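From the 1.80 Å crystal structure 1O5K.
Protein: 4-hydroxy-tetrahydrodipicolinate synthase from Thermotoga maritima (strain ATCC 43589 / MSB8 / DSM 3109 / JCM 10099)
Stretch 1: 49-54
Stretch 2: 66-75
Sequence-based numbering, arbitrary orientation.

Stretch 1, residues 49-54: ALIVLG
Stretch 2, residues 66-75: EREKLVSRTL

A short β-strand, ending at Val52, lies against an α-helix that spans all of residues 66-75 and runs almost exactly antiparallel to it: the two axes make 172° and approach to 10.1 Å. Register is set by Val52 CA, 7.1 Å from Val71 CA, and by Leu53 CA, 7.5 Å from Arg67 CA. The helix is regular, with phi/psi near -63/-44 and i to i-4 hydrogen bonds such as Val71 N to Arg67 O, 2.8 Å. No direct hydrogen bond links the stretches; side-chain packing, burying 327 Å² over both sides, does most of the work.

Leu53 contributes the most. Strand geometry holds through Val52 (-106/142), with Leu50 and Val52 pointing toward the helix and Ile51 out of its reach. Leu53 then takes phi/psi of 62/39, a left-handed conformation uncommon for residues other than glycine, asparagine and aspartate, which breaks the alternation: its CA-to-CB bond also points toward the helix, so two successive residues face it. With chi1 m (-64°) and chi2 t (160°), its forked end meets three helix residues. Leu53 CD1 lies 3.8 Å from Arg67 CG and 3.9 Å from Val71 CG2, while Leu53 CD2 sits 3.8 Å from Leu70 CD2. Leucine suits this buried site because its apolar, forked end fills the space beside Arg67, Leu70 and Val71 and leaves no polar group to satisfy.

Val52, chi1 t (174°), covers the next largest area. Its CG1 packs 3.8 Å from Leu70 CD2 (Leu70 is t, p) and more loosely, 4.5 Å, from Val71 CG2; its CG2 rests 3.8 Å from Thr74 OG1. Branching at CB favours the extended backbone and holds both methyls close to the main chain, on the side facing the helix.

Thr74, chi1 m (-55°), is a polar residue in a buried place, and it pays for this by donating from OG1 to Leu70 O, 2.7 Å away, one helical turn back. Its methyl remains available for apolar packing: Thr74 CG2 is 3.8 Å from Leu50 CD1, Leu50 being m, t.

At the other end of the contact, the CA-to-CB bond of Arg67 points sideways to the first stretch, but the end of the side chain comes nearer, following chi angles of -68°, 174°, 57° and 90°. The aliphatic stem packs on Leu53, whose CD1 also lies over one face of the guanidinium. A water completes the link, accepting from Arg67 NH1 at 3.1 Å and donating to Leu53 O at 3.1 Å. Arginine thus combines an apolar stem with a polar tip in a partly exposed position.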

ATOM      1  N   ALA A  49      15.588  31.127   0.863  1.00 22.66           N
ATOM      2  CA  ALA A  49      14.157  31.534   0.692  1.00 24.84           C
ATOM      3  C   ALA A  49      13.377  31.202   1.924  1.00 25.85           C
ATOM      4  O   ALA A  49      13.803  30.383   2.748  1.00 26.69           O
ATOM      5  CB  ALA A  49      13.525  30.824  -0.485  1.00 25.33           C
ATOM      6  N   LEU A  50      12.253  31.911   2.103  1.00 26.11           N
ATOM      7  CA  LEU A  50      11.285  31.549   3.136  1.00 23.82           C
ATOM      8  C   LEU A  50       9.942  31.264   2.490  1.00 26.03           C
ATOM      9  O   LEU A  50       9.428  32.088   1.690  1.00 26.52           O
ATOM     10  CB  LEU A  50      11.102  32.618   4.203  1.00 25.46           C
ATOM     11  CG  LEU A  50      12.293  33.006   5.061  1.00 25.20           C
ATOM     12  CD1 LEU A  50      11.940  34.199   5.868  1.00 30.36           C
ATOM     13  CD2 LEU A  50      12.681  31.877   5.979  1.00 32.61           C
ATOM     14  N   ILE A  51       9.385  30.124   2.869  1.00 25.40           N
ATOM     15  CA  ILE A  51       8.045  29.723   2.515  1.00 24.03           C
ATOM     16  C   ILE A  51       7.185  29.930   3.760  1.00 25.41           C
ATOM     17  O   ILE A  51       7.369  29.267   4.795  1.00 29.12           O
ATOM     18  CB  ILE A  51       7.964  28.282   1.997  1.00 24.26           C
ATOM     19  CG1 ILE A  51       8.525  28.195   0.551  1.00 26.23           C
ATOM     20  CG2 ILE A  51       6.543  27.820   2.012  1.00 25.84           C
ATOM     21  CD1 ILE A  51      10.018  28.411   0.455  1.00 26.36           C
ATOM     22  N   VAL A  52       6.275  30.887   3.656  1.00 23.71           N
ATOM     23  CA  VAL A  52       5.405  31.277   4.767  1.00 25.27           C
ATOM     24  C   VAL A  52       3.996  30.724   4.489  1.00 26.59           C
ATOM     25  O   VAL A  52       3.517  30.755   3.343  1.00 25.05           O
ATOM     26  CB  VAL A  52       5.376  32.821   4.844  1.00 25.22           C
ATOM     27  CG1 VAL A  52       4.391  33.309   5.869  1.00 37.18           C
ATOM     28  CG2 VAL A  52       6.779  33.373   5.214  1.00 33.18           C
ATOM     29  N   LEU A  53       3.304  30.253   5.528  1.00 23.79           N
ATOM     30  CA  LEU A  53       1.946  29.735   5.395  1.00 27.00           C
ATOM     31  C   LEU A  53       1.822  28.508   4.481  1.00 25.97           C
ATOM     32  O   LEU A  53       0.863  28.365   3.761  1.00 27.73           O
ATOM     33  CB  LEU A  53       0.958  30.847   4.985  1.00 27.72           C
ATOM     34  CG  LEU A  53       0.870  31.920   6.076  1.00 29.36           C
ATOM     35  CD1 LEU A  53       0.310  33.200   5.463  1.00 34.13           C
ATOM     36  CD2 LEU A  53       0.038  31.482   7.272  1.00 33.52           C
ATOM     37  N   GLY A  54       2.800  27.626   4.561  1.00 25.02           N
ATOM     38  CA  GLY A  54       2.655  26.260   4.040  1.00 29.98           C
ATOM     39  C   GLY A  54       2.041  25.480   5.199  1.00 30.13           C
ATOM     40  O   GLY A  54       1.612  26.050   6.232  1.00 29.17           O
ATOM     41  N   GLU A  66      -4.691  37.576   9.831  1.00 22.16           N
ATOM     42  CA  GLU A  66      -3.412  37.057  10.313  1.00 21.69           C
ATOM     43  C   GLU A  66      -2.377  36.778   9.216  1.00 23.11           C
ATOM     44  O   GLU A  66      -1.179  37.036   9.392  1.00 24.29           O
ATOM     45  CB  GLU A  66      -3.670  35.770  11.130  1.00 21.31           C
ATOM     46  CG  GLU A  66      -4.273  36.088  12.464  1.00 22.35           C
ATOM     47  CD  GLU A  66      -4.791  34.862  13.182  1.00 29.72           C
ATOM     48  OE1 GLU A  66      -5.108  33.857  12.506  1.00 24.91           O
ATOM     49  OE2 GLU A  66      -4.873  34.917  14.429  1.00 26.72           O
ATOM     50  N   ARG A  67      -2.845  36.249   8.095  1.00 25.05           N
ATOM     51  CA  ARG A  67      -1.988  35.972   6.957  1.00 24.66           C
ATOM     52  C   ARG A  67      -1.379  37.298   6.482  1.00 23.50           C
ATOM     53  O   ARG A  67      -0.173  37.370   6.212  1.00 25.25           O
ATOM     54  CB  ARG A  67      -2.800  35.405   5.807  1.00 23.71           C
ATOM     55  CG  ARG A  67      -3.352  34.057   6.033  1.00 23.94           C
ATOM     56  CD  ARG A  67      -4.286  33.600   4.882  1.00 28.32           C
ATOM     57  NE  ARG A  67      -3.624  33.606   3.578  1.00 25.60           N
ATOM     58  CZ  ARG A  67      -2.959  32.568   3.050  1.00 26.27           C
ATOM     59  NH1 ARG A  67      -2.858  31.406   3.686  1.00 28.40           N
ATOM     60  NH2 ARG A  67      -2.385  32.698   1.874  1.00 29.58           N
ATOM     61  N   GLU A  68      -2.212  38.338   6.374  1.00 22.02           N
ATOM     62  CA  GLU A  68      -1.711  39.625   5.897  1.00 25.34           C
ATOM     63  C   GLU A  68      -0.594  40.117   6.817  1.00 26.19           C
ATOM     64  O   GLU A  68       0.470  40.522   6.355  1.00 26.73           O
ATOM     65  CB  GLU A  68      -2.834  40.661   5.795  1.00 26.42           C
ATOM     66  CG  GLU A  68      -2.254  42.047   5.608  1.00 36.34           C
ATOM     67  CD  GLU A  68      -3.267  43.085   5.209  1.00 43.07           C
ATOM     68  OE1 GLU A  68      -2.904  44.275   5.332  1.00 48.95           O
ATOM     69  OE2 GLU A  68      -4.386  42.707   4.772  1.00 39.22           O
ATOM     70  N   LYS A  69      -0.814  40.024   8.126  1.00 25.20           N
ATOM     71  CA  LYS A  69       0.162  40.500   9.089  1.00 25.31           C
ATOM     72  C   LYS A  69       1.461  39.710   9.036  1.00 24.44           C
ATOM     73  O   LYS A  69       2.535  40.287   9.099  1.00 23.93           O
ATOM     74  CB  LYS A  69      -0.395  40.392  10.514  1.00 26.91           C
ATOM     75  CG  LYS A  69      -1.458  41.389  10.811  1.00 31.57           C
ATOM     76  CD  LYS A  69      -2.020  41.157  12.193  1.00 42.02           C
ATOM     77  CE  LYS A  69      -2.932  42.325  12.627  1.00 45.37           C
ATOM     78  NZ  LYS A  69      -3.155  42.294  14.112  1.00 54.60           N
ATOM     79  N   LEU A  70       1.348  38.396   8.901  1.00 23.50           N
ATOM     80  CA  LEU A  70       2.493  37.523   8.894  1.00 25.00           C
ATOM     81  C   LEU A  70       3.273  37.741   7.598  1.00 25.71           C
ATOM     82  O   LEU A  70       4.493  37.819   7.628  1.00 24.72           O
ATOM     83  CB  LEU A  70       2.038  36.070   9.032  1.00 26.44           C
ATOM     84  CG  LEU A  70       3.124  34.996   9.194  1.00 32.38           C
ATOM     85  CD1 LEU A  70       3.840  35.143  10.521  1.00 34.42           C
ATOM     86  CD2 LEU A  70       2.529  33.623   9.126  1.00 35.70           C
ATOM     87  N   VAL A  71       2.574  37.850   6.461  1.00 22.76           N
ATOM     88  CA  VAL A  71       3.278  37.999   5.184  1.00 24.13           C
ATOM     89  C   VAL A  71       4.015  39.351   5.194  1.00 22.84           C
ATOM     90  O   VAL A  71       5.205  39.441   4.829  1.00 24.63           O
ATOM     91  CB  VAL A  71       2.320  37.884   4.001  1.00 24.41           C
ATOM     92  CG1 VAL A  71       2.978  38.417   2.664  1.00 25.66           C
ATOM     93  CG2 VAL A  71       1.857  36.437   3.898  1.00 27.85           C
ATOM     94  N   SER A  72       3.295  40.410   5.552  1.00 25.08           N
ATOM     95  CA  SER A  72       3.875  41.751   5.544  1.00 25.49           C
ATOM     96  C   SER A  72       5.066  41.826   6.475  1.00 27.64           C
ATOM     97  O   SER A  72       6.108  42.417   6.121  1.00 25.66           O
ATOM     98  CB  SER A  72       2.823  42.783   5.944  1.00 27.68           C
ATOM     99  OG  SER A  72       1.834  42.828   4.918  1.00 31.26           O
ATOM    100  N   ARG A  73       4.938  41.223   7.661  1.00 25.74           N
ATOM    101  CA  ARG A  73       6.047  41.276   8.608  1.00 25.42           C
ATOM    102  C   ARG A  73       7.279  40.500   8.096  1.00 24.71           C
ATOM    103  O   ARG A  73       8.392  40.919   8.317  1.00 23.71           O
ATOM    104  CB  ARG A  73       5.642  40.772   9.986  1.00 28.45           C
ATOM    105  CG  ARG A  73       6.699  41.004  11.070  1.00 26.87           C
ATOM    106  CD  ARG A  73       7.057  42.519  11.201  1.00 34.25           C
ATOM    107  NE  ARG A  73       8.254  42.796  11.988  1.00 40.52           N
ATOM    108  CZ  ARG A  73       8.984  43.930  11.900  1.00 45.80           C
ATOM    109  NH1 ARG A  73       8.673  44.892  11.035  1.00 45.60           N
ATOM    110  NH2 ARG A  73      10.054  44.105  12.669  1.00 41.17           N
ATOM    111  N   THR A  74       7.075  39.383   7.391  1.00 24.83           N
ATOM    112  CA  THR A  74       8.186  38.610   6.847  1.00 23.92           C
ATOM    113  C   THR A  74       8.929  39.455   5.816  1.00 24.67           C
ATOM    114  O   THR A  74      10.162  39.602   5.862  1.00 20.28           O
ATOM    115  CB  THR A  74       7.675  37.347   6.184  1.00 25.86           C
ATOM    116  OG1 THR A  74       6.869  36.610   7.127  1.00 25.11           O
ATOM    117  CG2 THR A  74       8.862  36.460   5.810  1.00 25.59           C
ATOM    118  N   LEU A  75       8.162  40.070   4.917  1.00 21.86           N
ATOM    119  CA  LEU A  75       8.789  40.965   3.901  1.00 24.06           C
ATOM    120  C   LEU A  75       9.577  42.105   4.537  1.00 25.99           C
ATOM    121  O   LEU A  75      10.663  42.459   4.053  1.00 24.66           O
ATOM    122  CB  LEU A  75       7.754  41.441   2.897  1.00 24.41           C
ATOM    123  CG  LEU A  75       7.141  40.395   1.993  1.00 24.42           C
ATOM    124  CD1 LEU A  75       5.773  40.878   1.499  1.00 25.43           C
ATOM    125  CD2 LEU A  75       8.090  40.061   0.810  1.00 25.57           C
TER
HETATM  126  O   HOH W   1      -1.861  28.791   2.393  1.00 36.08           O